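Local atomic coordinates of PRESAN domain-containing protein (Plasmodium falciparum, PDB entry 7D2W), a protein that is of unknown function but, as a PHIST-related protein of the malaria parasite with a four-helix-bundle structure, may act through binding other proteins. Residues E51-E54 / L55-L58; D123-M126 / M127-T130; T168-Y171 / V172-K176. All coordinates share one frame; numbering follows the deposited sequence.

The three contacts are local turns within three different helices of one all-helical chain. Interaction 1 lies on the short helix 49-58, on the opposite side of the chain's centre from the other two; its centre is about 28 Å from that of interaction 2 and about 31 Å from that of interaction 3, and it touches neither. Interactions 2 and 3, with centres about 14 Å apart, meet directly where helices 117-144 and 149-181 pack: Asp123 OD2 lies 2.7 Å from Tyr174 OH, a probable hydrogen bond, and pairs with Lys173 NZ at 2.8 Å in a salt bridge. Interaction 3 also faces the second subunit, and a mercury ion is bound about 8 Å from the Val172 side chain.

Interaction 1 (E51-E54 / L55-L58); sequences ELYE and LFDL
Leu52 and Phe56, one helical turn apart on helix 49-58, set an isobutyl group across an aromatic ring. The methine CG of Leu52 is 4.3 Å from the ring centroid of Phe56 and 28° off the ring normal, an off-centre CH-pi contact; its closest ring atom is CZ. With chi1 at -82°, Phe56 CG is anti to its own carbonyl carbon, and this turns the ring back over the preceding turn, where Leu52 O lies over one face and comes within 3.3 Å of Phe56 CD1. The same oxygen accepts Phe56 N at 2.9 Å, although the bond is bent to 132° at the hydrogen. Tyr53 runs beside Phe56 in the same direction, and Tyr53 CD1 is 4.0 Å from Phe56 CD2. Further along, Asp57 N bonds to Glu54 O at 2.9 Å, a bond of the i to i+3 type whose donor stands above the carbonyl plane. Ile71 packs on both Leu52 and Phe56, Ile156 on Phe56, and Ile160 on Leu52 and Tyr53. Dispersion and a weak CH-pi contact thus tie side chains of one helix into an apolar face that packs on helices 65-93 and 149-181, while Phe56 O to Lys153 and Tyr53 to Arg157 add hydrogen-bond and cation-pi links to the latter.

Interaction 2 (D123-M126 / M127-T130); sequences DCNM and MVST
Ser129 OG and Thr130 OG1 turn back to Asn125 O and Met126 O, the familiar side-chain-to-backbone bond of serine and threonine within an alpha-helix, here on helix 117-144 of the bundle. Ser129 OG donates to Asn125 O at 3.0 Å, and Ser129 N reaches the same oxygen at 2.9 Å. Thr130 repeats the pattern on Met126 O, with N at 3.1 Å and, in the conformer described here, one of two modelled, OG1 at 2.8 Å. In both cases amide and hydroxyl approach from opposite faces of the carbonyl plane, giving the oxygen a two-pronged grip. The serine achieves this by placing OG between its backbone N and carbonyl carbon (chi1 73°), whereas in this conformer threonine OG1 is anti to the carbonyl carbon (chi1 -58°). One step outward, Asp123 lies beside Met127, pointing the same way, with Asp123 OD1 4.1 Å from Met127 CG; Tyr174 and Lys173 of helix 149-181 fix the carboxylate there through OD2. Val128 and Cys124 seat the turn against the neighbouring helices, where Phe163 and Leu166 cover the valine and Leu87 and Leu90 the cysteine. On this buried side Val128 CG2 lies 3.4 Å from Cys124 O.

Interaction 3 (T168-Y171 / V172-K176); sequences TDLY and VKYEK
Lys173 runs out alongside Leu170, in the same direction, from the backbone of helix 149-181. Its CB sits 3.4 Å from Asp169 O, the oxygen that also accepts Lys173 N at 3.0 Å. CG leaves anti to the backbone N (chi1 174°), and the chain runs extended through CD until a bend at chi3 (77°) brings Lys173 CE to 4.1 Å from Leu170 CD2. NZ ends 4.0 Å from that same methyl and forms a salt bridge with Asp123 of helix 117-144. Tyr174 presents its edge to the preceding turn: Leu170 O lies near the ring plane, 3.3 Å from Tyr174 CD2. Leu86, Leu90 and Ile93 of helix 65-93 pack on Tyr171, and from the second subunit Lys165 makes a cation-pi contact with its ring while Asp169, whose counterpart in this chain is salt-bridged to its own Lys165, comes close to Glu175. Within the turn, Tyr171, in one of its two modelled conformers, crosses Glu175, the ring and carboxylate planes 49° apart. Tyr171 CE2 is 3.5 Å from Glu175 OE1, so in this conformer the slightly positive ring C-H would probably be a mildly favourable neighbour for the carboxylate, an electrostatic contact rather than a hydrogen bond.

Interaction 1 (E51-E54 / L55-L58)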
# COMPACT_ATOMS: atom_id res chain seq x y z
N GLU A 51 -2.09 -8.24 -17.46
CA GLU A 51 -1.54 -9.06 -18.53
C GLU A 51 -0.26 -9.74 -18.10
O GLU A 51 0.03 -10.86 -18.53
CB GLU A 51 -1.29 -8.20 -19.77
CG GLU A 51 -2.54 -7.94 -20.58
CD GLU A 51 -2.41 -6.73 -21.50
OE1 GLU A 51 -1.41 -5.99 -21.38
OE2 GLU A 51 -3.32 -6.52 -22.33
N LEU A 52 0.52 -9.08 -17.24
CA LEU A 52 1.75 -9.69 -16.75
C LEU A 52 1.45 -10.88 -15.84
O LEU A 52 2.11 -11.92 -15.93
CB LEU A 52 2.57 -8.63 -16.02
CG LEU A 52 3.97 -9.04 -15.58
CD1 LEU A 52 4.87 -9.13 -16.79
CD2 LEU A 52 4.53 -8.04 -14.55
N TYR A 53 0.44 -10.76 -14.98
CA TYR A 53 0.13 -11.87 -14.08
C TYR A 53 -0.52 -13.03 -14.82
O TYR A 53 -0.32 -14.19 -14.43
CB TYR A 53 -0.77 -11.38 -12.95
CG TYR A 53 -0.06 -10.35 -12.07
CD1 TYR A 53 1.33 -10.25 -12.07
CD2 TYR A 53 -0.78 -9.47 -11.27
CE1 TYR A 53 1.99 -9.31 -11.28
CE2 TYR A 53 -0.13 -8.53 -10.46
CZ TYR A 53 1.25 -8.46 -10.48
OH TYR A 53 1.90 -7.54 -9.70
N GLU A 54 -1.32 -12.75 -15.85
CA GLU A 54 -1.82 -13.82 -16.71
C GLU A 54 -0.66 -14.51 -17.42
O GLU A 54 -0.57 -15.75 -17.46
CB GLU A 54 -2.83 -13.25 -17.72
CG GLU A 54 -4.11 -12.71 -17.07
CD GLU A 54 -4.91 -11.77 -17.99
OE1 GLU A 54 -4.35 -11.25 -18.98
OE2 GLU A 54 -6.11 -11.55 -17.71
N LEU A 55 0.26 -13.72 -17.96
CA LEU A 55 1.45 -14.27 -18.61
C LEU A 55 2.31 -15.08 -17.65
O LEU A 55 3.05 -15.96 -18.09
CB LEU A 55 2.24 -13.13 -19.22
CG LEU A 55 3.45 -13.39 -20.09
CD1 LEU A 55 3.07 -14.04 -21.39
CD2 LEU A 55 4.09 -12.03 -20.29
N PHE A 56 2.25 -14.78 -16.35
CA PHE A 56 2.98 -15.55 -15.35
C PHE A 56 2.41 -16.95 -15.17
O PHE A 56 2.93 -17.71 -14.35
CB PHE A 56 2.97 -14.86 -13.98
CG PHE A 56 4.01 -13.78 -13.84
CD1 PHE A 56 4.85 -13.46 -14.89
CD2 PHE A 56 4.14 -13.07 -12.66
CE1 PHE A 56 5.81 -12.46 -14.77
CE2 PHE A 56 5.09 -12.08 -12.53
CZ PHE A 56 5.92 -11.77 -13.60
N ASP A 57 1.35 -17.30 -15.88
CA ASP A 57 0.88 -18.68 -15.86
C ASP A 57 1.20 -19.41 -17.15
O ASP A 57 1.24 -20.65 -17.15
CB ASP A 57 -0.63 -18.73 -15.58
CG ASP A 57 -1.00 -17.92 -14.33
OD1 ASP A 57 -0.14 -17.72 -13.45
OD2 ASP A 57 -2.17 -17.49 -14.21
N LEU A 58 1.49 -18.67 -18.23
CA LEU A 58 2.05 -19.26 -19.44
C LEU A 58 3.51 -19.66 -19.26
O LEU A 58 4.06 -20.35 -20.13
CB LEU A 58 1.94 -18.27 -20.59
CG LEU A 58 0.56 -17.65 -20.68
CD1 LEU A 58 0.54 -16.54 -21.71
CD2 LEU A 58 -0.44 -18.75 -21.01
O HOH W 1 -0.88 -16.05 -11.89

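Interaction 2 (D123-M126 / M127-T130)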
# COMPACT_ATOMS: atom_id res chain seq x y z
N ASP A 123 12.78 13.99 -2.83
CA ASP A 123 12.63 12.84 -1.94
C ASP A 123 11.96 11.67 -2.65
O ASP A 123 12.43 10.52 -2.56
CB ASP A 123 11.83 13.27 -0.71
CG ASP A 123 11.67 12.16 0.30
OD1 ASP A 123 12.69 11.55 0.70
OD2 ASP A 123 10.52 11.90 0.71
N CYS A 124 10.84 11.92 -3.32
CA CYS A 124 10.13 10.83 -3.98
C CYS A 124 11.01 10.17 -5.04
O CYS A 124 11.13 8.95 -5.10
CB CYS A 124 8.83 11.34 -4.60
SG CYS A 124 7.52 11.85 -3.41
N ASN A 125 11.65 10.98 -5.87
CA ASN A 125 12.47 10.42 -6.94
C ASN A 125 13.68 9.67 -6.38
O ASN A 125 14.07 8.63 -6.92
CB ASN A 125 12.87 11.53 -7.90
CG ASN A 125 11.72 11.92 -8.82
OD1 ASN A 125 11.17 11.08 -9.53
ND2 ASN A 125 11.31 13.19 -8.77
N MET A 126 14.27 10.16 -5.30
CA MET A 126 15.39 9.42 -4.70
C MET A 126 14.93 8.07 -4.12
O MET A 126 15.63 7.06 -4.27
CB MET A 126 16.06 10.26 -3.61
CG MET A 126 17.35 9.65 -3.14
SD MET A 126 18.68 9.64 -4.35
CE MET A 126 18.37 11.18 -5.21
N MET A 127 13.78 8.03 -3.45
CA MET A 127 13.30 6.76 -2.91
C MET A 127 12.99 5.77 -4.04
O MET A 127 13.40 4.61 -3.99
CB MET A 127 12.07 6.97 -2.03
CG MET A 127 12.35 7.72 -0.69
SD MET A 127 13.60 6.90 0.32
CE MET A 127 12.70 5.41 0.82
N VAL A 128 12.29 6.22 -5.09
CA VAL A 128 11.90 5.25 -6.13
C VAL A 128 13.11 4.84 -6.96
O VAL A 128 13.26 3.67 -7.33
CB VAL A 128 10.74 5.76 -7.01
CG1 VAL A 128 9.49 6.03 -6.16
CG2 VAL A 128 11.11 6.98 -7.84
N SER A 129 14.01 5.78 -7.26
CA SER A 129 15.15 5.40 -8.09
C SER A 129 16.07 4.44 -7.34
O SER A 129 16.59 3.48 -7.93
CB SER A 129 15.90 6.63 -8.58
OG SER A 129 16.63 7.20 -7.51
N THR A 130 16.25 4.64 -6.03
CA THR A 130 17.07 3.71 -5.25
C THR A 130 16.40 2.35 -5.14
O THR A 130 17.08 1.31 -5.19
CB THR A 130 17.35 4.28 -3.86
OG1 THR A 130 17.99 5.55 -3.98
CG2 THR A 130 18.24 3.33 -3.08

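Interaction 3 (T168-Y171 / V172-K176)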
# COMPACT_ATOMS: atom_id res chain seq x y z
N THR A 168 2.55 4.20 -1.55
CA THR A 168 1.60 4.48 -0.48
C THR A 168 2.27 5.26 0.65
O THR A 168 1.73 6.26 1.13
CB THR A 168 1.01 3.17 0.05
OG1 THR A 168 0.34 2.50 -1.02
CG2 THR A 168 0.00 3.44 1.18
N ASP A 169 3.46 4.81 1.07
CA ASP A 169 4.18 5.50 2.14
C ASP A 169 4.43 6.95 1.79
O ASP A 169 4.24 7.85 2.63
CB ASP A 169 5.50 4.79 2.43
CG ASP A 169 5.32 3.49 3.18
OD1 ASP A 169 4.17 3.16 3.53
OD2 ASP A 169 6.32 2.79 3.40
N LEU A 170 4.88 7.21 0.56
CA LEU A 170 5.14 8.59 0.14
C LEU A 170 3.86 9.42 0.09
O LEU A 170 3.85 10.57 0.52
CB LEU A 170 5.83 8.58 -1.23
CG LEU A 170 7.28 8.09 -1.24
CD1 LEU A 170 7.78 7.86 -2.68
CD2 LEU A 170 8.16 9.09 -0.53
N TYR A 171 2.78 8.86 -0.45
CA TYR A 171 1.54 9.62 -0.51
C TYR A 171 1.05 9.99 0.89
O TYR A 171 0.68 11.14 1.14
CB TYR A 171 0.46 8.86 -1.28
CG TYR A 171 -0.72 9.75 -1.66
CD1 TYR A 171 -0.65 10.61 -2.74
CD2 TYR A 171 -1.89 9.74 -0.91
CE1 TYR A 171 -1.71 11.43 -3.08
CE2 TYR A 171 -2.96 10.56 -1.24
CZ TYR A 171 -2.86 11.40 -2.32
OH TYR A 171 -3.92 12.22 -2.65
N VAL A 172 1.05 9.03 1.82
CA VAL A 172 0.63 9.27 3.19
C VAL A 172 1.48 10.37 3.82
O VAL A 172 0.95 11.32 4.43
CB VAL A 172 0.70 7.95 3.99
CG1 VAL A 172 0.78 8.19 5.49
CG2 VAL A 172 -0.50 7.07 3.63
N LYS A 173 2.80 10.27 3.66
CA LYS A 173 3.72 11.25 4.24
C LYS A 173 3.42 12.67 3.75
O LYS A 173 3.36 13.61 4.55
CB LYS A 173 5.16 10.87 3.92
CG LYS A 173 6.20 11.93 4.36
CD LYS A 173 7.62 11.37 4.38
CE LYS A 173 8.20 11.27 2.97
NZ LYS A 173 9.50 10.52 2.91
N TYR A 174 3.26 12.85 2.43
CA TYR A 174 3.10 14.20 1.91
C TYR A 174 1.66 14.68 2.01
O TYR A 174 1.42 15.89 2.09
CB TYR A 174 3.60 14.28 0.45
CG TYR A 174 5.10 14.29 0.46
CD1 TYR A 174 5.79 15.44 0.84
CD2 TYR A 174 5.82 13.14 0.19
CE1 TYR A 174 7.16 15.45 0.91
CE2 TYR A 174 7.20 13.13 0.26
CZ TYR A 174 7.86 14.29 0.63
OH TYR A 174 9.22 14.29 0.70
N GLU A 175 0.69 13.76 2.01
CA GLU A 175 -0.69 14.20 2.22
C GLU A 175 -0.83 14.89 3.56
O GLU A 175 -1.53 15.91 3.67
CB GLU A 175 -1.66 13.02 2.14
CG GLU A 175 -3.09 13.50 1.96
CD GLU A 175 -4.10 12.37 2.07
OE1 GLU A 175 -3.69 11.20 2.16
OE2 GLU A 175 -5.31 12.66 2.08
N LYS A 176 -0.15 14.37 4.58
CA LYS A 176 -0.22 14.99 5.90
C LYS A 176 0.46 16.35 5.89
O LYS A 176 -0.10 17.34 6.37
CB LYS A 176 0.42 14.08 6.94
CG LYS A 176 -0.41 12.86 7.29
CD LYS A 176 0.17 12.11 8.48
CE LYS A 176 0.93 10.86 8.04
NZ LYS A 176 0.52 9.66 8.82